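Local coordinates for L-talarate/galactarate dehydratase (Salmonella typhimurium, PDB 2PP0), which catalyses the magnesium-dependent dehydration of L-talarate and galactarate to 5-keto-4-deoxy-D-glucarate, and also epimerises L-talarate to galactarate, at residues Leu223-Asn228 against Ile249-Pro254; Ile274-Met279 against Asn293-Val298; Val298-Pro303 against Arg323-His328; Thr174-Val179 against Ile207-Ala212; Gly192-Lys197 against Asp219-Met224. All blocks are in the same frame, centred on the assembly; numbering follows the deposited sequence.

Interaction 1: residues Leu223-Asn228 against Ile249-Pro254; sequences LMVDAN and IWIEEP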
# COMPACT_ATOMS: atom_id res chain seq x y z
N LEU B 223 -22.80 18.93 10.98
CA LEU B 223 -22.25 19.60 12.16
C LEU B 223 -21.50 18.59 13.02
O LEU B 223 -21.96 17.46 13.21
CB LEU B 223 -23.37 20.25 12.97
CG LEU B 223 -22.97 20.95 14.27
CD1 LEU B 223 -21.92 22.03 14.01
CD2 LEU B 223 -24.21 21.57 14.89
N MET B 224 -20.35 18.99 13.54
CA MET B 224 -19.55 18.10 14.37
C MET B 224 -18.91 18.89 15.51
O MET B 224 -18.85 20.12 15.45
CB MET B 224 -18.47 17.40 13.51
CG MET B 224 -17.81 18.28 12.43
SD MET B 224 -18.51 18.12 10.74
CE MET B 224 -19.46 19.41 10.66
N VAL B 225 -18.47 18.20 16.55
CA VAL B 225 -17.83 18.88 17.67
C VAL B 225 -16.51 18.21 18.03
O VAL B 225 -16.27 17.05 17.68
CB VAL B 225 -18.74 18.93 18.93
CG1 VAL B 225 -20.04 19.63 18.59
CG2 VAL B 225 -19.00 17.53 19.45
N ASP B 226 -15.66 18.96 18.74
CA ASP B 226 -14.34 18.50 19.14
C ASP B 226 -14.02 18.98 20.57
O ASP B 226 -13.96 20.18 20.83
CB ASP B 226 -13.31 19.07 18.15
CG ASP B 226 -11.90 18.63 18.44
OD1 ASP B 226 -11.68 17.87 19.41
OD2 ASP B 226 -10.99 19.05 17.69
N ALA B 227 -13.82 18.04 21.49
CA ALA B 227 -13.52 18.38 22.89
C ALA B 227 -12.04 18.45 23.19
O ALA B 227 -11.64 18.85 24.29
CB ALA B 227 -14.19 17.38 23.83
N ASN B 228 -11.21 18.05 22.23
CA ASN B 228 -9.77 18.08 22.41
C ASN B 228 -9.29 17.44 23.73
O ASN B 228 -8.47 18.01 24.45
CB ASN B 228 -9.25 19.52 22.31
CG ASN B 228 -9.10 19.98 20.86
OD1 ASN B 228 -8.16 19.60 20.16
ND2 ASN B 228 -10.05 20.79 20.40
N ILE B 249 -22.22 14.72 13.04
CA ILE B 249 -21.51 13.79 12.17
C ILE B 249 -20.59 12.97 13.07
O ILE B 249 -20.38 11.78 12.83
CB ILE B 249 -20.66 14.53 11.11
CG1 ILE B 249 -21.58 15.33 10.18
CG2 ILE B 249 -19.84 13.52 10.31
CD1 ILE B 249 -22.63 14.47 9.46
N TRP B 250 -20.04 13.61 14.10
CA TRP B 250 -19.18 12.92 15.06
C TRP B 250 -18.82 13.77 16.28
O TRP B 250 -19.04 14.98 16.29
CB TRP B 250 -17.88 12.46 14.37
CG TRP B 250 -16.86 13.54 14.04
CD1 TRP B 250 -16.28 14.43 14.92
CD2 TRP B 250 -16.29 13.82 12.76
NE1 TRP B 250 -15.38 15.23 14.25
CE2 TRP B 250 -15.37 14.88 12.93
CE3 TRP B 250 -16.46 13.27 11.48
CZ2 TRP B 250 -14.62 15.40 11.87
CZ3 TRP B 250 -15.72 13.80 10.42
CH2 TRP B 250 -14.81 14.85 10.62
N ILE B 251 -18.31 13.11 17.31
CA ILE B 251 -17.85 13.78 18.53
C ILE B 251 -16.37 13.42 18.56
O ILE B 251 -16.01 12.26 18.71
CB ILE B 251 -18.54 13.22 19.80
CG1 ILE B 251 -20.04 13.55 19.76
CG2 ILE B 251 -17.91 13.83 21.05
CD1 ILE B 251 -20.85 12.84 20.84
N GLU B 252 -15.52 14.42 18.39
CA GLU B 252 -14.09 14.20 18.33
C GLU B 252 -13.36 14.37 19.65
O GLU B 252 -13.70 15.23 20.46
CB GLU B 252 -13.49 15.14 17.28
CG GLU B 252 -12.00 14.99 17.04
CD GLU B 252 -11.53 15.90 15.92
OE1 GLU B 252 -12.39 16.40 15.17
OE2 GLU B 252 -10.30 16.10 15.79
N GLU B 253 -12.35 13.53 19.86
CA GLU B 253 -11.53 13.58 21.06
C GLU B 253 -12.28 13.92 22.35
O GLU B 253 -11.98 14.93 23.01
CB GLU B 253 -10.39 14.58 20.87
CG GLU B 253 -9.34 14.11 19.89
CD GLU B 253 -7.98 14.71 20.17
OE1 GLU B 253 -7.83 15.95 20.04
OE2 GLU B 253 -7.05 13.95 20.53
N PRO B 254 -13.25 13.09 22.74
CA PRO B 254 -13.98 13.39 23.97
C PRO B 254 -13.11 13.15 25.21
O PRO B 254 -13.32 13.76 26.25
CB PRO B 254 -15.18 12.46 23.91
CG PRO B 254 -14.65 11.27 23.14
CD PRO B 254 -13.86 11.94 22.04
O HOH W 1 -6.14 17.49 21.32

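Interaction 2: residues Ile274-Met279 against Asn293-Val298; sequences IATGEM and NASDFV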
# COMPACT_ATOMS: atom_id res chain seq x y z
N ILE B 274 -17.90 8.42 17.03
CA ILE B 274 -16.83 8.97 17.88
C ILE B 274 -15.60 9.07 16.99
O ILE B 274 -15.34 8.16 16.20
CB ILE B 274 -16.52 8.04 19.08
CG1 ILE B 274 -17.73 7.98 20.02
CG2 ILE B 274 -15.28 8.55 19.83
CD1 ILE B 274 -18.13 9.34 20.58
N ALA B 275 -14.87 10.17 17.10
CA ALA B 275 -13.67 10.37 16.29
C ALA B 275 -12.46 10.71 17.16
O ALA B 275 -12.61 11.36 18.19
CB ALA B 275 -13.90 11.49 15.28
N THR B 276 -11.28 10.27 16.74
CA THR B 276 -10.06 10.57 17.48
C THR B 276 -8.81 10.14 16.72
O THR B 276 -8.90 9.42 15.71
CB THR B 276 -10.05 9.88 18.86
OG1 THR B 276 -8.96 10.39 19.64
CG2 THR B 276 -9.90 8.37 18.71
N GLY B 277 -7.66 10.59 17.20
CA GLY B 277 -6.39 10.22 16.58
C GLY B 277 -5.41 11.30 16.18
O GLY B 277 -4.24 11.00 15.93
N GLU B 278 -5.84 12.56 16.12
CA GLU B 278 -4.96 13.63 15.69
C GLU B 278 -3.63 13.74 16.45
O GLU B 278 -2.60 14.10 15.86
CB GLU B 278 -5.68 14.99 15.74
CG GLU B 278 -5.63 15.68 17.10
CD GLU B 278 -5.62 17.20 16.97
OE1 GLU B 278 -6.67 17.83 17.18
OE2 GLU B 278 -4.55 17.76 16.65
N MET B 279 -3.65 13.43 17.74
CA MET B 279 -2.44 13.55 18.57
C MET B 279 -1.47 12.36 18.49
O MET B 279 -0.32 12.47 18.92
CB MET B 279 -2.84 13.79 20.03
CG MET B 279 -3.77 14.99 20.26
SD MET B 279 -3.19 16.59 19.58
CE MET B 279 -1.85 16.96 20.71
N ASN B 293 -10.98 -0.85 19.08
CA ASN B 293 -12.29 -0.34 18.68
C ASN B 293 -12.62 1.00 19.34
O ASN B 293 -13.76 1.26 19.75
CB ASN B 293 -13.36 -1.38 19.02
CG ASN B 293 -13.17 -2.67 18.24
OD1 ASN B 293 -13.35 -3.77 18.77
ND2 ASN B 293 -12.81 -2.55 16.97
N ALA B 294 -11.62 1.87 19.42
CA ALA B 294 -11.75 3.18 20.04
C ALA B 294 -12.67 4.17 19.33
O ALA B 294 -13.37 4.94 19.99
CB ALA B 294 -10.37 3.80 20.20
N SER B 295 -12.69 4.17 18.00
CA SER B 295 -13.51 5.14 17.29
C SER B 295 -14.10 4.70 15.95
O SER B 295 -13.62 3.77 15.31
CB SER B 295 -12.70 6.42 17.08
OG SER B 295 -11.53 6.15 16.30
N ASP B 296 -15.15 5.42 15.55
CA ASP B 296 -15.87 5.19 14.30
C ASP B 296 -15.13 5.89 13.16
O ASP B 296 -15.15 5.43 12.01
CB ASP B 296 -17.29 5.73 14.44
CG ASP B 296 -18.04 5.08 15.60
OD1 ASP B 296 -18.35 3.88 15.51
OD2 ASP B 296 -18.29 5.78 16.61
N PHE B 297 -14.50 7.02 13.48
CA PHE B 297 -13.70 7.78 12.52
C PHE B 297 -12.26 7.78 13.02
O PHE B 297 -12.01 8.05 14.20
CB PHE B 297 -14.16 9.25 12.43
CG PHE B 297 -15.39 9.47 11.59
CD1 PHE B 297 -16.66 9.23 12.10
CD2 PHE B 297 -15.27 9.93 10.28
CE1 PHE B 297 -17.79 9.45 11.32
CE2 PHE B 297 -16.40 10.16 9.49
CZ PHE B 297 -17.66 9.92 10.02
N VAL B 298 -11.32 7.47 12.13
CA VAL B 298 -9.91 7.47 12.48
C VAL B 298 -9.33 8.76 11.92
O VAL B 298 -9.47 9.04 10.72
CB VAL B 298 -9.19 6.24 11.88
CG1 VAL B 298 -7.70 6.30 12.19
CG2 VAL B 298 -9.80 4.96 12.45

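Interaction 3: residues Val298-Pro303 against Arg323-His328; sequences VQPDAP and RKLAPH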
# COMPACT_ATOMS: atom_id res chain seq x y z
N VAL B 298 -11.32 7.47 12.13
CA VAL B 298 -9.91 7.47 12.48
C VAL B 298 -9.33 8.76 11.92
O VAL B 298 -9.47 9.04 10.72
CB VAL B 298 -9.19 6.24 11.88
CG1 VAL B 298 -7.70 6.30 12.19
CG2 VAL B 298 -9.80 4.96 12.45
N GLN B 299 -8.67 9.54 12.77
CA GLN B 299 -8.12 10.82 12.35
C GLN B 299 -6.60 10.93 12.42
O GLN B 299 -6.05 11.58 13.33
CB GLN B 299 -8.76 11.93 13.17
CG GLN B 299 -10.27 11.92 13.07
CD GLN B 299 -10.92 12.95 13.96
OE1 GLN B 299 -10.84 12.86 15.19
NE2 GLN B 299 -11.56 13.94 13.34
N PRO B 300 -5.90 10.31 11.46
CA PRO B 300 -4.45 10.39 11.48
C PRO B 300 -3.97 11.72 10.89
O PRO B 300 -4.72 12.43 10.22
CB PRO B 300 -4.03 9.17 10.67
CG PRO B 300 -5.12 9.06 9.64
CD PRO B 300 -6.39 9.43 10.39
N ASP B 301 -2.71 12.04 11.16
CA ASP B 301 -2.08 13.27 10.71
C ASP B 301 -0.76 12.82 10.08
O ASP B 301 0.13 12.36 10.79
CB ASP B 301 -1.84 14.15 11.95
CG ASP B 301 -1.20 15.49 11.62
OD1 ASP B 301 -0.15 15.50 10.96
OD2 ASP B 301 -1.76 16.53 12.04
N ALA B 302 -0.64 12.92 8.76
CA ALA B 302 0.57 12.46 8.10
C ALA B 302 1.84 13.08 8.68
O ALA B 302 2.80 12.38 8.97
CB ALA B 302 0.49 12.72 6.58
N PRO B 303 1.86 14.41 8.85
CA PRO B 303 3.08 15.00 9.42
C PRO B 303 3.42 14.37 10.78
O PRO B 303 4.56 13.99 11.03
CB PRO B 303 2.71 16.48 9.54
CG PRO B 303 1.83 16.69 8.32
CD PRO B 303 0.94 15.46 8.37
N ARG B 323 -13.79 1.41 9.41
CA ARG B 323 -13.90 2.76 9.95
C ARG B 323 -13.81 3.83 8.86
O ARG B 323 -13.26 3.59 7.78
CB ARG B 323 -12.78 3.01 10.96
CG ARG B 323 -12.60 1.91 11.99
CD ARG B 323 -13.87 1.67 12.78
NE ARG B 323 -13.64 0.73 13.89
CZ ARG B 323 -14.59 0.33 14.73
NH1 ARG B 323 -15.84 0.76 14.59
NH2 ARG B 323 -14.29 -0.51 15.71
N LYS B 324 -14.35 5.01 9.15
CA LYS B 324 -14.30 6.13 8.21
C LYS B 324 -13.00 6.88 8.48
O LYS B 324 -12.38 6.71 9.54
CB LYS B 324 -15.48 7.08 8.43
CG LYS B 324 -16.86 6.49 8.13
CD LYS B 324 -17.06 6.24 6.65
CE LYS B 324 -18.51 5.90 6.34
NZ LYS B 324 -19.45 6.99 6.78
N LEU B 325 -12.59 7.72 7.53
CA LEU B 325 -11.37 8.49 7.67
C LEU B 325 -11.64 9.99 7.65
O LEU B 325 -12.43 10.49 6.86
CB LEU B 325 -10.39 8.15 6.55
CG LEU B 325 -9.00 8.78 6.67
CD1 LEU B 325 -8.21 8.02 7.73
CD2 LEU B 325 -8.27 8.71 5.33
N ALA B 326 -10.98 10.72 8.55
CA ALA B 326 -11.11 12.17 8.63
C ALA B 326 -9.77 12.69 9.13
O ALA B 326 -9.60 12.97 10.33
CB ALA B 326 -12.23 12.57 9.57
N PRO B 327 -8.79 12.84 8.22
CA PRO B 327 -7.44 13.32 8.53
C PRO B 327 -7.47 14.69 9.22
O PRO B 327 -8.37 15.50 9.00
CB PRO B 327 -6.76 13.40 7.16
CG PRO B 327 -7.52 12.40 6.33
CD PRO B 327 -8.94 12.62 6.76
N HIS B 328 -6.46 14.94 10.04
CA HIS B 328 -6.39 16.20 10.76
C HIS B 328 -5.44 17.21 10.12
O HIS B 328 -4.31 16.88 9.77
CB HIS B 328 -5.96 15.94 12.21
CG HIS B 328 -5.50 17.17 12.93
ND1 HIS B 328 -4.18 17.55 12.99
CD2 HIS B 328 -6.19 18.12 13.60
CE1 HIS B 328 -4.07 18.68 13.66
NE2 HIS B 328 -5.28 19.05 14.04
O HOH W 2 -10.81 15.79 11.06

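Interaction 4: residues Thr174-Val179 against Ile207-Ala212; sequences TPLDQV and IRRLTA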
# COMPACT_ATOMS: atom_id res chain seq x y z
N THR B 174 -13.45 32.54 20.36
CA THR B 174 -14.36 33.29 19.51
C THR B 174 -15.76 33.42 20.12
O THR B 174 -16.42 32.42 20.39
CB THR B 174 -14.48 32.61 18.12
OG1 THR B 174 -13.18 32.46 17.55
CG2 THR B 174 -15.36 33.43 17.18
N PRO B 175 -16.23 34.66 20.35
CA PRO B 175 -17.56 34.87 20.93
C PRO B 175 -18.62 34.22 20.04
O PRO B 175 -18.43 34.10 18.83
CB PRO B 175 -17.69 36.39 20.98
CG PRO B 175 -16.27 36.84 21.14
CD PRO B 175 -15.54 35.95 20.16
N LEU B 176 -19.74 33.83 20.64
CA LEU B 176 -20.82 33.18 19.89
C LEU B 176 -21.28 33.91 18.63
O LEU B 176 -21.41 33.30 17.57
CB LEU B 176 -22.02 32.95 20.81
CG LEU B 176 -23.24 32.27 20.16
CD1 LEU B 176 -22.81 30.98 19.48
CD2 LEU B 176 -24.29 31.99 21.22
N ASP B 177 -21.53 35.21 18.73
CA ASP B 177 -21.99 35.97 17.56
C ASP B 177 -20.99 35.92 16.41
O ASP B 177 -21.38 35.93 15.24
CB ASP B 177 -22.28 37.43 17.94
CG ASP B 177 -21.04 38.20 18.33
OD1 ASP B 177 -21.12 39.45 18.40
OD2 ASP B 177 -19.99 37.58 18.59
N GLN B 178 -19.70 35.88 16.73
CA GLN B 178 -18.67 35.83 15.69
C GLN B 178 -18.60 34.42 15.08
O GLN B 178 -18.31 34.27 13.89
CB GLN B 178 -17.30 36.22 16.27
CG GLN B 178 -16.17 36.12 15.26
CD GLN B 178 -16.25 37.17 14.16
OE1 GLN B 178 -15.89 36.91 13.01
NE2 GLN B 178 -16.72 38.36 14.50
N VAL B 179 -18.86 33.40 15.90
CA VAL B 179 -18.85 32.03 15.40
C VAL B 179 -19.96 31.91 14.37
O VAL B 179 -19.80 31.26 13.34
CB VAL B 179 -19.11 31.00 16.52
CG1 VAL B 179 -19.35 29.61 15.92
CG2 VAL B 179 -17.92 30.95 17.47
N ILE B 207 -23.17 23.73 25.36
CA ILE B 207 -24.47 23.30 24.86
C ILE B 207 -25.16 24.51 24.25
O ILE B 207 -25.80 24.41 23.20
CB ILE B 207 -25.36 22.73 26.00
CG1 ILE B 207 -24.80 21.39 26.48
CG2 ILE B 207 -26.80 22.60 25.53
CD1 ILE B 207 -24.71 20.34 25.38
N ARG B 208 -25.01 25.65 24.91
CA ARG B 208 -25.60 26.90 24.45
C ARG B 208 -25.08 27.27 23.06
O ARG B 208 -25.87 27.54 22.15
CB ARG B 208 -25.26 28.02 25.44
CG ARG B 208 -25.67 29.41 24.96
CD ARG B 208 -25.42 30.46 26.03
NE ARG B 208 -25.75 31.79 25.54
CZ ARG B 208 -24.97 32.51 24.74
NH1 ARG B 208 -23.80 32.03 24.33
NH2 ARG B 208 -25.37 33.71 24.33
N ARG B 209 -23.77 27.27 22.90
CA ARG B 209 -23.17 27.60 21.61
C ARG B 209 -23.57 26.57 20.56
O ARG B 209 -23.92 26.94 19.43
CB ARG B 209 -21.64 27.66 21.75
CG ARG B 209 -21.16 28.84 22.59
CD ARG B 209 -19.81 28.58 23.24
NE ARG B 209 -18.70 28.52 22.30
CZ ARG B 209 -18.26 29.55 21.58
NH1 ARG B 209 -18.84 30.74 21.70
NH2 ARG B 209 -17.22 29.40 20.77
N LEU B 210 -23.53 25.29 20.92
CA LEU B 210 -23.88 24.22 19.98
C LEU B 210 -25.34 24.33 19.53
O LEU B 210 -25.64 24.11 18.35
CB LEU B 210 -23.64 22.85 20.62
CG LEU B 210 -23.85 21.60 19.75
CD1 LEU B 210 -22.99 21.68 18.49
CD2 LEU B 210 -23.50 20.35 20.54
N THR B 211 -26.23 24.68 20.45
CA THR B 211 -27.65 24.82 20.09
C THR B 211 -27.86 26.00 19.15
O THR B 211 -28.66 25.93 18.22
CB THR B 211 -28.54 25.02 21.35
OG1 THR B 211 -28.16 26.23 22.01
CG2 THR B 211 -28.38 23.85 22.31
N ALA B 212 -27.12 27.08 19.39
CA ALA B 212 -27.22 28.27 18.56
C ALA B 212 -26.71 28.00 17.15
O ALA B 212 -27.26 28.51 16.17
CB ALA B 212 -26.44 29.42 19.19

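Interaction 5: residues Gly192-Lys197 against Asp219-Met224; sequences GGIKLK and DEFPLM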
# COMPACT_ATOMS: atom_id res chain seq x y z
N GLY B 192 -18.72 22.48 3.29
CA GLY B 192 -19.63 21.36 3.41
C GLY B 192 -19.95 20.92 4.82
O GLY B 192 -20.76 20.02 5.03
N GLY B 193 -19.33 21.55 5.81
CA GLY B 193 -19.59 21.19 7.19
C GLY B 193 -18.95 22.16 8.17
O GLY B 193 -18.05 22.92 7.81
N ILE B 194 -19.42 22.12 9.41
CA ILE B 194 -18.91 23.01 10.45
C ILE B 194 -18.58 22.25 11.73
O ILE B 194 -19.41 21.49 12.22
CB ILE B 194 -19.97 24.09 10.82
CG1 ILE B 194 -20.19 25.04 9.64
CG2 ILE B 194 -19.53 24.85 12.07
CD1 ILE B 194 -18.95 25.84 9.25
N LYS B 195 -17.39 22.46 12.27
CA LYS B 195 -17.03 21.79 13.51
C LYS B 195 -16.89 22.85 14.59
O LYS B 195 -16.25 23.89 14.39
CB LYS B 195 -15.71 21.02 13.39
CG LYS B 195 -15.33 20.30 14.69
CD LYS B 195 -14.18 19.33 14.52
CE LYS B 195 -12.87 20.04 14.29
NZ LYS B 195 -11.78 19.03 14.11
N LEU B 196 -17.50 22.59 15.74
CA LEU B 196 -17.44 23.52 16.86
C LEU B 196 -16.57 22.95 17.97
O LEU B 196 -16.67 21.77 18.31
CB LEU B 196 -18.86 23.78 17.40
CG LEU B 196 -18.97 24.71 18.61
CD1 LEU B 196 -18.49 26.10 18.23
CD2 LEU B 196 -20.41 24.74 19.10
N LYS B 197 -15.70 23.79 18.53
CA LYS B 197 -14.85 23.36 19.62
C LYS B 197 -15.68 23.37 20.90
O LYS B 197 -16.36 24.36 21.19
CB LYS B 197 -13.65 24.30 19.77
CG LYS B 197 -12.71 24.30 18.58
CD LYS B 197 -12.04 22.94 18.40
CE LYS B 197 -11.14 22.91 17.17
NZ LYS B 197 -10.45 21.60 17.03
N ASP B 219 -31.49 21.75 10.33
CA ASP B 219 -31.39 20.35 10.72
C ASP B 219 -30.55 19.41 9.85
O ASP B 219 -30.17 18.33 10.31
CB ASP B 219 -32.80 19.77 10.86
CG ASP B 219 -33.61 20.45 11.95
OD1 ASP B 219 -33.67 21.69 11.97
OD2 ASP B 219 -34.19 19.72 12.79
N GLU B 220 -30.23 19.81 8.62
CA GLU B 220 -29.49 18.93 7.72
C GLU B 220 -27.99 19.17 7.56
O GLU B 220 -27.23 18.21 7.37
CB GLU B 220 -30.14 18.96 6.33
CG GLU B 220 -31.56 18.41 6.30
CD GLU B 220 -31.60 16.90 6.47
OE1 GLU B 220 -31.06 16.18 5.61
OE2 GLU B 220 -32.18 16.44 7.48
N PHE B 221 -27.55 20.42 7.61
CA PHE B 221 -26.14 20.72 7.42
C PHE B 221 -25.22 19.94 8.36
O PHE B 221 -25.45 19.89 9.57
CB PHE B 221 -25.87 22.21 7.60
CG PHE B 221 -24.67 22.70 6.84
CD1 PHE B 221 -24.75 22.93 5.47
CD2 PHE B 221 -23.45 22.88 7.48
CE1 PHE B 221 -23.64 23.34 4.74
CE2 PHE B 221 -22.33 23.30 6.76
CZ PHE B 221 -22.42 23.53 5.39
N PRO B 222 -24.16 19.33 7.81
CA PRO B 222 -23.22 18.56 8.62
C PRO B 222 -22.60 19.38 9.75
O PRO B 222 -21.95 20.41 9.50
CB PRO B 222 -22.19 18.09 7.60
CG PRO B 222 -23.01 17.91 6.36
CD PRO B 222 -23.84 19.18 6.37
N LEU B 223 -22.80 18.93 10.98
CA LEU B 223 -22.25 19.60 12.16
C LEU B 223 -21.50 18.59 13.02
O LEU B 223 -21.96 17.46 13.21
CB LEU B 223 -23.37 20.25 12.97
CG LEU B 223 -22.97 20.95 14.27
CD1 LEU B 223 -21.92 22.03 14.01
CD2 LEU B 223 -24.21 21.57 14.89
N MET B 224 -20.35 18.99 13.54
CA MET B 224 -19.55 18.10 14.37
C MET B 224 -18.91 18.89 15.51
O MET B 224 -18.85 20.12 15.45
CB MET B 224 -18.47 17.40 13.51
CG MET B 224 -17.81 18.28 12.43
SD MET B 224 -18.51 18.12 10.74
CE MET B 224 -19.46 19.41 10.66

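Interaction 1: residues Leu223-Asn228 against Ile249-Pro254
M224 lays its CB over one face of the W250 indole, 3.9 Å from the centroid of the five-membered ring, as a CH-pi contact displaced toward the rim. With CG between the backbone N and the carbonyl carbon (chi1 39°), the bent chain brings SD into a Met-aromatic contact with the six-membered ring and to 4.2 Å from I249 CG1. This end is tightly packed. On the other side of the sheet V225 CG2 meets I251 CG1. The two parallel strands belong to a beta-alpha-beta unit of the enolase-superfamily barrel; V225 bonds both ways along the ladder, its N to W250 O and its O to E252 N at 2.8 Å. Toward the C-terminal ends the contact turns polar, with a bridging water. The magnesium-binding carboxylates of D226 and E252 stack with planes 11° apart, like charges close together, OD2 of D226 lying 3.6 Å from OE2 of E252; D226 OD2 has a salt bridge to K197 and E252 OE1 one to K195. D226 OD1 accepts N228 N from above the carboxylate plane, closing an Asx turn. One water donates to both N228 OD1 and E253 OE1; N228, a substrate-binding residue, also bonds a pocket glycerol.

Interaction 2: residues Ile274-Met279 against Asn293-Val298
With its CG anti to its own carbonyl carbon (chi1 -57°), D296 swings its carboxylate back onto I274, whose N donates to the anti lone pair of OD2 at 2.7 Å. S295 instead holds OG between its backbone N and carbonyl carbon (chi1 60°), near T276 CG2, where it bonds to F297 O at 2.9 Å; the backbone course brings S295 CB to 3.3 Å from I274 O. The carbonyl of I274 is gripped twice, by D296 N at 2.8 Å and by F297 N at 3.1 Å. Beyond it the parallel strands 274-276 and 297-298 pair A275 with F297, their CB atoms touching at 3.6 Å, and the F297 ring leads away to W250, just before strand 251-252. This is one beta-alpha-beta unit of the barrel, its helix 283-291 packing on T276 and V298, while the chain past T276 carries E278, a magnesium ligand. I274 is thus held at both N and O by D296, whose charge may polarise the bound amide, with F297 N a further donor to O; F297 O is satisfied mainly by the hydroxyl of its own segment, while T276 N adds a weak bond of 3.5 Å across the strands.

Interaction 3: residues Val298-Pro303 against Arg323-His328
V298 donates its N to K324 O at 2.9 Å and receives A326 N at its own O, a parallel bridge opposite L325 that H328 N extends with a bond to P300 O at 3.1 Å. L325 CD1 comes up against CD of P300 at 3.5 Å, the two side chains crossing at about a right angle, and V298 CG2 meets R323 CB at 3.9 Å. Q299 goes elsewhere: its CB and CG lie against the carbonyl oxygen of A326, and its NE2 bonds to the magnesium ligand E252. At the far end D301, with CG anti to the backbone N (chi1 -179°), points OD2 at the imidazole of H328. ND1 donates to it at 2.8 Å, with the oxygen in the ring plane, a nearly straight bond (163°) onto the anti lone pair, although the carboxylate plane is turned 37° from the ring. Y80 OH shares OD2, and OD1 caps R304 N at the start of helix 302-305. NE2 of H328 binds a glycerol. This is the His-Asp pair of the mandelate racemase group: H328 is the proton donor/acceptor, and D301 is taken to raise its basicity.

Interaction 4: residues Thr174-Val179 against Ile207-Ala212
T174 presents its carbonyl oxygen to the end of R209, which takes it with both terminal nitrogens, NH2 at 3.1 Å and NH1 at 3.2 Å. The two partners sit on neighbouring outer helices of the barrel, 176-188 and 203-217, which are separated in the chain by strand 194-197. A bend in the arginine chain (chi3 69°) turns its guanidinium onto this oxygen, and because both N-H groups converge on a single acceptor each bond is well off straight, at about 140°. P175 occupies the N-cap position, and its backbone carbonyl carbon lies in the guanidinium plane, at the edge. L176 N lies there too, 3.4 Å from R209 NH1, but both are donors and no bond forms.

The side chain of L176 carries the apolar part. With CG anti to the backbone N (chi1 180°) it reaches across to the second helix, where CD1 lies against R209 CA and CD2 against A212 CB at 3.9 Å. CD2 also meets the guanidinium of R208, approached obliquely with NH1 the nearest atom; that extended arginine is tied through NH1 to E205 by a salt bridge. One turn further on, V179 faces R209 as well, crossing its side chain at about a right angle, with CG2 3.7 Å from NH2.

Interaction 5: residues Gly192-Lys197 against Asp219-Met224
F221 has one ring face covered by G192 O and by CD of its own neighbour P222, the latter 3.6 Å above the plane and displaced toward the rim. The rim atoms CE2 and CZ carry the rest: CE2 lies 3.5 Å from G193 CA, CZ packs on G192 C, and I194 CG1 comes obliquely to CE2 at 4.0 Å. The torsion that puts CG anti to the backbone N (chi1 -153°) brings the CE2-CZ end of the ring against G192 and G193. The pyrrolidine of P222 also packs on G192 O, CG at 3.4 Å.

From here the two segments run on as parallel strands 194-197 and 223-226, the first two of six successive parallel strands of the barrel, joined by helix 203-217 in a beta-alpha-beta crossover. I194 N donates to P222 O at 3.1 Å, and L196 N to M224 O at 2.8 Å. On the face toward the helices I194 CG2 approaches L223 CD1 at 4.2 Å. On the other face the K195 side chain crosses that of M224 at about a right angle, with K195 CB 3.6 Å from M224 CG. K195, a substrate-binding residue, then bends at chi3 (70°) toward its polar partners, NZ making salt bridges to E252 and E348 and a hydrogen bond to Y165 OH.

In the fold
From the N terminus, interaction 4 opens first at 174-179, and interaction 5 opens at 192-197 before interaction 4 closes at 207-212; interaction 5 closes at 219-224, so the two cross, tying helices 176-188 and 203-217 to the strands inside them. L223 and M224 then serve again in interaction 1, which closes at 249-254. Interaction 2 follows in series, from 274-279 to 293-298, and V298 passes the chain to interaction 3, closed by 323-328. None encloses another. Interactions 5, 1, 2 and 3 join successive strands of one parallel sheet, and bonds between strands 251-252 and 274-276 connect interactions 1 and 2, bringing the catalytic and magnesium-binding residues together at the strand ends.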